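Side-chain contacts in soluble lytic murein transglycosylase (Escherichia coli, PDB 1QSA), which cleaves the glycosidic bonds between N-acetylmuramic acid and N-acetylglucosamine in peptidoglycan, leaving a 1,6-anhydro bond in the muramic acid residue: residues A[246-249]-A[250-253]; A[443-446]-A[447-451]; A[591-594]-A[595-599]. All coordinates share one frame; numbering follows the deposited sequence.

How the contacts relate
Contacts 2 and 3 form one neighbourhood, whereas contact 1 stands apart from both. The centres of 443-451 and 591-599 are about 11 Å apart, and the two contacts touch directly: Pro450 O lies 2.8 Å from Tyr598 OH, a probable hydrogen bond, and Phe449 packs against Tyr594 and Tyr597. One sulfate is shared, held by Arg448 of contact 2 and by Tyr597 of contact 3. The predicted catalytic Glu478 lies closer to contact 3, about 7 Å side chain to side chain from Val591, against about 12 Å from Phe449. Contact 1 is a surface helix start on the far side of the chain's centre from contact 2, about 49 Å away between centres, and about 46 Å from contact 3.

Contact 1 (A[246-249]-A[250-253]); sequences LNED and QIQE. With SO4 (sulfate ion), chain K.
Asn247 OD1 accepts the backbone N-H of Gln250 at 2.8 Å, with the donor almost in line with the side-chain C=O (165°). The return bond runs from Asn247 N to Gln250 OE1 at 2.9 Å; here the N-H points nearly straight at its acceptor. With CG lodged between the backbone N and the carbonyl carbon, Asn247 (chi1 62°) carries OD1 forward to Gln250 N. Gln250 folds back with an extended chain, and the two side-chain amides stack, their planes 22° apart. Gln250 OE1 also comes within 3.6 Å of Leu246 CD2. Beside this polar pair, Leu246 CB meets Ile251 CG1 at 3.8 Å, an apolar contact from the residue before the cap to the helix. On the neighbouring helix 212-228, Arg215 touches both Leu246 and Gln250. The first N-H of the helix, Glu248 N, bonds to O3 of a sulfate, probably from the crystallisation liquor, at 3.0 Å. Asn247 O accepts from Ile251 N, beginning the regular backbone bonding. Reciprocal side-chain-to-backbone bonds between Asn247 and Gln250 define a capping box at the N-terminus of helix 248-260.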
loop_
_atom_site.group_PDB
_atom_site.type_symbol
_atom_site.label_atom_id
_atom_site.label_comp_id
_atom_site.label_asym_id
_atom_site.label_seq_id
_atom_site.Cartn_x
_atom_site.Cartn_y
_atom_site.Cartn_z
ATOM N N LEU A 246 16.516 -32.211 8.542
ATOM C CA LEU A 246 16.419 -31.241 7.458
ATOM C C LEU A 246 17.446 -31.413 6.345
ATOM O O LEU A 246 18.606 -31.757 6.602
ATOM C CB LEU A 246 16.494 -29.821 8.017
ATOM C CG LEU A 246 15.457 -29.437 9.073
ATOM C CD1 LEU A 246 15.692 -27.999 9.484
ATOM C CD2 LEU A 246 14.035 -29.620 8.557
ATOM N N ASN A 247 17.004 -31.200 5.108
ATOM C CA ASN A 247 17.892 -31.303 3.961
ATOM C C ASN A 247 18.675 -29.998 3.822
ATOM O O ASN A 247 18.458 -29.057 4.601
ATOM C CB ASN A 247 17.121 -31.653 2.675
ATOM C CG ASN A 247 16.103 -30.595 2.275
ATOM O OD1 ASN A 247 16.342 -29.399 2.403
ATOM N ND2 ASN A 247 14.971 -31.043 1.743
ATOM N N GLU A 248 19.576 -29.940 2.844
ATOM C CA GLU A 248 20.397 -28.750 2.633
ATOM C C GLU A 248 19.620 -27.459 2.383
ATOM O O GLU A 248 19.977 -26.414 2.920
ATOM C CB GLU A 248 21.418 -28.982 1.517
ATOM C CG GLU A 248 22.449 -30.065 1.836
ATOM C CD GLU A 248 23.186 -29.826 3.150
ATOM O OE1 GLU A 248 23.624 -28.678 3.395
ATOM O OE2 GLU A 248 23.332 -30.792 3.935
ATOM N N ASP A 249 18.564 -27.529 1.577
ATOM C CA ASP A 249 17.747 -26.351 1.291
ATOM C C ASP A 249 17.051 -25.836 2.551
ATOM O O ASP A 249 17.022 -24.633 2.811
ATOM C CB ASP A 249 16.701 -26.666 0.218
ATOM C CG ASP A 249 17.288 -26.717 -1.186
ATOM O OD1 ASP A 249 18.501 -26.455 -1.355
ATOM O OD2 ASP A 249 16.524 -27.010 -2.133
ATOM N N GLN A 250 16.519 -26.761 3.342
ATOM C CA GLN A 250 15.825 -26.420 4.575
ATOM C C GLN A 250 16.780 -25.796 5.596
ATOM O O GLN A 250 16.437 -24.810 6.242
ATOM C CB GLN A 250 15.117 -27.664 5.127
ATOM C CG GLN A 250 13.996 -28.144 4.200
ATOM C CD GLN A 250 13.466 -29.523 4.548
ATOM O OE1 GLN A 250 14.190 -30.371 5.063
ATOM N NE2 GLN A 250 12.193 -29.755 4.252
ATOM N N ILE A 251 17.991 -26.339 5.707
ATOM C CA ILE A 251 18.980 -25.795 6.633
ATOM C C ILE A 251 19.395 -24.392 6.172
ATOM O O ILE A 251 19.524 -23.473 6.995
ATOM C CB ILE A 251 20.225 -26.712 6.746
ATOM C CG1 ILE A 251 19.821 -28.077 7.318
ATOM C CG2 ILE A 251 21.278 -26.074 7.650
ATOM C CD1 ILE A 251 20.952 -29.127 7.322
ATOM N N GLN A 252 19.552 -24.209 4.863
ATOM C CA GLN A 252 19.935 -22.895 4.342
ATOM C C GLN A 252 18.841 -21.867 4.605
ATOM O O GLN A 252 19.144 -20.702 4.849
ATOM C CB GLN A 252 20.277 -22.940 2.848
ATOM C CG GLN A 252 20.869 -21.610 2.298
ATOM C CD GLN A 252 22.110 -21.123 3.062
ATOM O OE1 GLN A 252 22.966 -21.916 3.460
ATOM N NE2 GLN A 252 22.208 -19.805 3.260
ATOM N N GLU A 253 17.575 -22.288 4.564
ATOM C CA GLU A 253 16.485 -21.357 4.844
ATOM C C GLU A 253 16.633 -20.874 6.278
ATOM O O GLU A 253 16.433 -19.688 6.569
ATOM C CB GLU A 253 15.093 -21.990 4.669
ATOM C CG GLU A 253 13.987 -20.971 5.021
ATOM C CD GLU A 253 12.559 -21.516 5.038
ATOM O OE1 GLU A 253 12.368 -22.739 5.162
ATOM O OE2 GLU A 253 11.621 -20.688 4.957
HETATM S S SO4 K . 20.376 -33.033 0.851
HETATM O O1 SO4 K . 21.620 -33.356 0.116
HETATM O O2 SO4 K . 20.651 -33.013 2.302
HETATM O O3 SO4 K . 19.882 -31.711 0.419
HETATM O O4 SO4 K . 19.350 -34.056 0.557
#

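Contact 2 (A[443-446]-A[447-451]); sequences DHLE and ERFPL. With SO4 (sulfate ion), chain B; SO4 (sulfate ion), chain H.
Leu445 CD2 makes the apolar contact, lying 3.9 Å from Phe449 CE2 as the two side chains run alongside each other in the same direction; the same methyl is 3.7 Å from Arg448 NH1. Phe449 CE2 in turn points onto one face of the Arg448 guanidinium, 3.7 Å above its centre. Helix 582-601 packs on this group, with Leu445 touching Tyr597 and Phe601.

The charged bonds are concentrated at the guanidinium edge, where two sulfates sit, both probably from the crystallisation liquor. Arg448 NH1 donates to O2 of one (chain B) at 2.8 Å and NH2 to O4 of the same ion at 3.0 Å, the latter nearly straight (175°). NH2 also reaches O1 of the second (chain H) at 2.8 Å, on a more bent path (132°). A turn at chi3 (63°) in an otherwise largely extended chain brings the group to these anions, and NH1 is held additionally by Trp442 O. Cutting Arg448 back to alanine would probably cost both sulfates a donor, leave Trp442 O without this partner and remove the flat group under Phe449 CE2.

Backbone bonds define the short helix 445-448. His444 O accepts from Arg448 N, while Phe449 N bonds to Leu445 O at 2.9 Å just where the chain leaves helical geometry. One water bridges Glu446 O and Phe449 O across this exit. Another joins Glu446 N to Glu447 OE1, which lies at the edge of the His444 ring.

Glu446 OE1 and Glu447 OE2 are 4.3 Å apart, yet both form salt bridges to Arg421. The chemistry thus separates an acidic pair bridged by Arg421, which probably offsets part of their repulsion, from a cationic group whose edge suits anions.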
loop_
_atom_site.group_PDB
_atom_site.type_symbol
_atom_site.label_atom_id
_atom_site.label_comp_id
_atom_site.label_asym_id
_atom_site.label_seq_id
_atom_site.Cartn_x
_atom_site.Cartn_y
_atom_site.Cartn_z
ATOM N N ASP A 443 5.246 8.401 -18.592
ATOM C CA ASP A 443 5.974 9.514 -19.179
ATOM C C ASP A 443 5.116 10.758 -19.420
ATOM O O ASP A 443 5.626 11.765 -19.916
ATOM C CB ASP A 443 6.698 9.084 -20.463
ATOM C CG ASP A 443 7.794 8.064 -20.201
ATOM O OD1 ASP A 443 8.625 8.287 -19.296
ATOM O OD2 ASP A 443 7.825 7.027 -20.899
ATOM N N HIS A 444 3.823 10.697 -19.079
ATOM C CA HIS A 444 2.942 11.872 -19.206
ATOM C C HIS A 444 3.128 12.681 -17.914
ATOM O O HIS A 444 2.207 12.840 -17.101
ATOM C CB HIS A 444 1.478 11.446 -19.353
ATOM C CG HIS A 444 1.119 10.990 -20.729
ATOM N ND1 HIS A 444 1.666 9.863 -21.310
ATOM C CD2 HIS A 444 0.270 11.509 -21.647
ATOM C CE1 HIS A 444 1.165 9.709 -22.525
ATOM N NE2 HIS A 444 0.320 10.695 -22.752
ATOM N N LEU A 445 4.330 13.218 -17.745
ATOM C CA LEU A 445 4.678 13.929 -16.521
ATOM C C LEU A 445 3.808 15.093 -16.074
ATOM O O LEU A 445 3.600 15.273 -14.871
ATOM C CB LEU A 445 6.161 14.338 -16.530
ATOM C CG LEU A 445 7.172 13.197 -16.689
ATOM C CD1 LEU A 445 8.601 13.758 -16.585
ATOM C CD2 LEU A 445 6.940 12.113 -15.643
ATOM N N GLU A 446 3.295 15.882 -17.017
ATOM C CA GLU A 446 2.485 17.038 -16.638
ATOM C C GLU A 446 1.219 16.626 -15.886
ATOM O O GLU A 446 0.848 17.263 -14.903
ATOM C CB GLU A 446 2.125 17.902 -17.861
ATOM C CG GLU A 446 1.644 19.273 -17.425
ATOM C CD GLU A 446 1.419 20.252 -18.553
ATOM O OE1 GLU A 446 1.226 19.821 -19.706
ATOM O OE2 GLU A 446 1.433 21.469 -18.261
ATOM N N GLU A 447 0.567 15.565 -16.360
ATOM C CA GLU A 447 -0.657 15.059 -15.737
ATOM C C GLU A 447 -0.372 14.282 -14.456
ATOM O O GLU A 447 -1.215 14.229 -13.551
ATOM C CB GLU A 447 -1.457 14.190 -16.719
ATOM C CG GLU A 447 -2.031 14.948 -17.937
ATOM C CD GLU A 447 -0.991 15.270 -18.994
ATOM O OE1 GLU A 447 -0.000 14.525 -19.129
ATOM O OE2 GLU A 447 -1.170 16.271 -19.716
ATOM N N ARG A 448 0.817 13.683 -14.374
ATOM C CA ARG A 448 1.213 12.937 -13.179
ATOM C C ARG A 448 1.637 13.874 -12.039
ATOM O O ARG A 448 1.564 13.500 -10.867
ATOM C CB ARG A 448 2.418 12.022 -13.471
ATOM C CG ARG A 448 2.155 10.863 -14.460
ATOM C CD ARG A 448 3.390 9.937 -14.573
ATOM N NE ARG A 448 3.675 9.293 -13.300
ATOM C CZ ARG A 448 4.894 8.960 -12.873
ATOM N NH1 ARG A 448 5.960 9.130 -13.652
ATOM N NH2 ARG A 448 5.042 8.413 -11.677
ATOM N N PHE A 449 2.116 15.071 -12.379
ATOM C CA PHE A 449 2.607 15.994 -11.362
ATOM C C PHE A 449 2.021 17.379 -11.540
ATOM O O PHE A 449 2.742 18.351 -11.776
ATOM C CB PHE A 449 4.144 16.005 -11.420
ATOM C CG PHE A 449 4.747 14.652 -11.168
ATOM C CD1 PHE A 449 4.769 14.127 -9.872
ATOM C CD2 PHE A 449 5.168 13.845 -12.235
ATOM C CE1 PHE A 449 5.188 12.807 -9.644
ATOM C CE2 PHE A 449 5.586 12.530 -12.022
ATOM C CZ PHE A 449 5.593 12.005 -10.723
ATOM N N PRO A 450 0.695 17.498 -11.353
ATOM C CA PRO A 450 0.025 18.789 -11.507
ATOM C C PRO A 450 0.388 19.781 -10.407
ATOM O O PRO A 450 0.687 19.367 -9.284
ATOM C CB PRO A 450 -1.450 18.408 -11.433
ATOM C CG PRO A 450 -1.453 17.246 -10.471
ATOM C CD PRO A 450 -0.265 16.442 -10.957
ATOM N N LEU A 451 0.336 21.078 -10.725
ATOM C CA LEU A 451 0.632 22.133 -9.757
ATOM C C LEU A 451 -0.595 22.376 -8.885
ATOM O O LEU A 451 -1.195 23.460 -8.892
ATOM C CB LEU A 451 1.049 23.425 -10.470
ATOM C CG LEU A 451 2.330 23.298 -11.295
ATOM C CD1 LEU A 451 2.639 24.633 -11.972
ATOM C CD2 LEU A 451 3.495 22.857 -10.415
HETATM S S SO4 B . 9.000 8.153 -11.518
HETATM O O1 SO4 B . 9.976 8.899 -10.699
HETATM O O2 SO4 B . 8.639 8.958 -12.702
HETATM O O3 SO4 B . 9.631 6.893 -11.948
HETATM O O4 SO4 B . 7.792 7.838 -10.736
HETATM S S SO4 H . 2.742 7.126 -8.977
HETATM O O1 SO4 H . 4.059 7.783 -9.086
HETATM O O2 SO4 H . 2.902 5.799 -8.354
HETATM O O3 SO4 H . 1.853 7.954 -8.145
HETATM O O4 SO4 H . 2.163 6.977 -10.321
HETATM O O HOH W 1 2.172 19.731 -14.155
HETATM O O HOH W 2 2.422 15.155 -20.003
#

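Contact 3 (A[591-594]-A[595-599]); sequences VLAY and DAYYR. With SO4 (sulfate ion), chain B.
Tyr594 and Tyr597 both place CG beside the backbone N, opposite the carbonyl carbon (chi1 -64° and -63°), which sends their rings the same way along helix 582-601. Being three residues apart, they form an i, i+3 pair on one face of this helix of the C-terminal lysozyme-like catalytic domain, where the Val591 side chain is about 7 Å from that of the predicted catalytic Glu478. The side chains cross at a slant, and Tyr594 CD1 meets Tyr597 CD2 at 4.0 Å. The helix backbone also takes part: Ala593 O accepts from Tyr597 N and also lies 3.4 Å over one face of the Tyr597 ring, away from its centre. One residue on, Tyr594 O accepts from Tyr598 N at 2.8 Å, and Tyr598 CD2 rests 3.2 Å from the same oxygen. Besides its bond to Pro450 O, that tyrosine's hydroxyl is engaged by Trp481 NE1. Asp595 leaves the helix on another side, bound to Ser469 and in a salt bridge with Arg545, so its carboxylate is tied into helices 468-479 and 545-554. A sulfate, probably from the crystallisation liquor, lies at the end of the tyrosine pair. Its O4 sits in the plane of the Tyr594 ring, 3.9 Å from CE1, while Tyr597 OH stands 2.9 Å from O2 and 3.1 Å from O1.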
loop_
_atom_site.group_PDB
_atom_site.type_symbol
_atom_site.label_atom_id
_atom_site.label_comp_id
_atom_site.label_asym_id
_atom_site.label_seq_id
_atom_site.Cartn_x
_atom_site.Cartn_y
_atom_site.Cartn_z
ATOM N N VAL A 591 10.239 11.121 -3.395
ATOM C CA VAL A 591 10.126 12.543 -3.088
ATOM C C VAL A 591 11.195 13.393 -3.786
ATOM O O VAL A 591 10.890 14.469 -4.309
ATOM C CB VAL A 591 10.082 12.780 -1.558
ATOM C CG1 VAL A 591 10.164 14.277 -1.243
ATOM C CG2 VAL A 591 8.787 12.175 -0.976
ATOM N N LEU A 592 12.431 12.888 -3.839
ATOM C CA LEU A 592 13.509 13.607 -4.515
ATOM C C LEU A 592 13.238 13.681 -6.026
ATOM O O LEU A 592 13.408 14.752 -6.621
ATOM C CB LEU A 592 14.866 12.958 -4.235
ATOM C CG LEU A 592 15.302 13.019 -2.760
ATOM C CD1 LEU A 592 16.595 12.223 -2.601
ATOM C CD2 LEU A 592 15.472 14.436 -2.274
ATOM N N ALA A 593 12.758 12.587 -6.629
ATOM C CA ALA A 593 12.433 12.605 -8.054
ATOM C C ALA A 593 11.263 13.572 -8.311
ATOM O O ALA A 593 11.316 14.392 -9.246
ATOM C CB ALA A 593 12.076 11.202 -8.539
ATOM N N TYR A 594 10.266 13.560 -7.425
ATOM C CA TYR A 594 9.082 14.421 -7.581
ATOM C C TYR A 594 9.402 15.903 -7.413
ATOM O O TYR A 594 8.835 16.754 -8.105
ATOM C CB TYR A 594 7.989 14.026 -6.597
ATOM C CG TYR A 594 7.404 12.634 -6.765
ATOM C CD1 TYR A 594 7.784 11.783 -7.814
ATOM C CD2 TYR A 594 6.473 12.159 -5.839
ATOM C CE1 TYR A 594 7.242 10.483 -7.930
ATOM C CE2 TYR A 594 5.934 10.877 -5.941
ATOM C CZ TYR A 594 6.326 10.050 -6.985
ATOM O OH TYR A 594 5.839 8.777 -7.041
ATOM N N ASP A 595 10.314 16.209 -6.495
ATOM C CA ASP A 595 10.719 17.598 -6.265
ATOM C C ASP A 595 11.363 18.118 -7.567
ATOM O O ASP A 595 11.067 19.231 -8.005
ATOM C CB ASP A 595 11.679 17.693 -5.063
ATOM C CG ASP A 595 11.813 19.113 -4.536
ATOM O OD1 ASP A 595 11.214 20.016 -5.143
ATOM O OD2 ASP A 595 12.496 19.335 -3.515
ATOM N N ALA A 596 12.182 17.291 -8.215
ATOM C CA ALA A 596 12.798 17.692 -9.489
ATOM C C ALA A 596 11.712 17.951 -10.550
ATOM O O ALA A 596 11.773 18.962 -11.262
ATOM C CB ALA A 596 13.782 16.635 -9.970
ATOM N N TYR A 597 10.701 17.083 -10.623
ATOM C CA TYR A 597 9.615 17.283 -11.585
ATOM C C TYR A 597 8.892 18.595 -11.279
ATOM O O TYR A 597 8.606 19.368 -12.184
ATOM C CB TYR A 597 8.599 16.143 -11.523
ATOM C CG TYR A 597 9.130 14.789 -11.901
ATOM C CD1 TYR A 597 10.152 14.649 -12.836
ATOM C CD2 TYR A 597 8.608 13.629 -11.307
ATOM C CE1 TYR A 597 10.646 13.388 -13.175
ATOM C CE2 TYR A 597 9.097 12.376 -11.631
ATOM C CZ TYR A 597 10.120 12.263 -12.566
ATOM O OH TYR A 597 10.629 11.029 -12.866
ATOM N N TYR A 598 8.610 18.850 -9.998
ATOM C CA TYR A 598 7.934 20.085 -9.616
ATOM C C TYR A 598 8.750 21.316 -9.944
ATOM O O TYR A 598 8.211 22.308 -10.446
ATOM C CB TYR A 598 7.485 20.044 -8.145
ATOM C CG TYR A 598 6.114 19.404 -8.029
ATOM C CD1 TYR A 598 4.992 20.053 -8.541
ATOM C CD2 TYR A 598 5.951 18.110 -7.539
ATOM C CE1 TYR A 598 3.737 19.425 -8.585
ATOM C CE2 TYR A 598 4.689 17.467 -7.581
ATOM C CZ TYR A 598 3.599 18.128 -8.111
ATOM O OH TYR A 598 2.389 17.472 -8.245
ATOM N N ARG A 599 10.058 21.246 -9.715
ATOM C CA ARG A 599 10.928 22.368 -10.043
ATOM C C ARG A 599 10.846 22.615 -11.549
ATOM O O ARG A 599 10.705 23.758 -11.974
ATOM C CB ARG A 599 12.374 22.094 -9.601
ATOM C CG ARG A 599 12.557 22.312 -8.094
ATOM C CD ARG A 599 13.947 21.928 -7.613
ATOM N NE ARG A 599 14.989 22.638 -8.359
ATOM C CZ ARG A 599 15.356 23.903 -8.145
ATOM N NH1 ARG A 599 14.788 24.628 -7.180
ATOM N NH2 ARG A 599 16.311 24.444 -8.893
HETATM S S SO4 B . 9.000 8.153 -11.518
HETATM O O1 SO4 B . 9.976 8.899 -10.699
HETATM O O2 SO4 B . 8.639 8.958 -12.702
HETATM O O3 SO4 B . 9.631 6.893 -11.948
HETATM O O4 SO4 B . 7.792 7.838 -10.736
#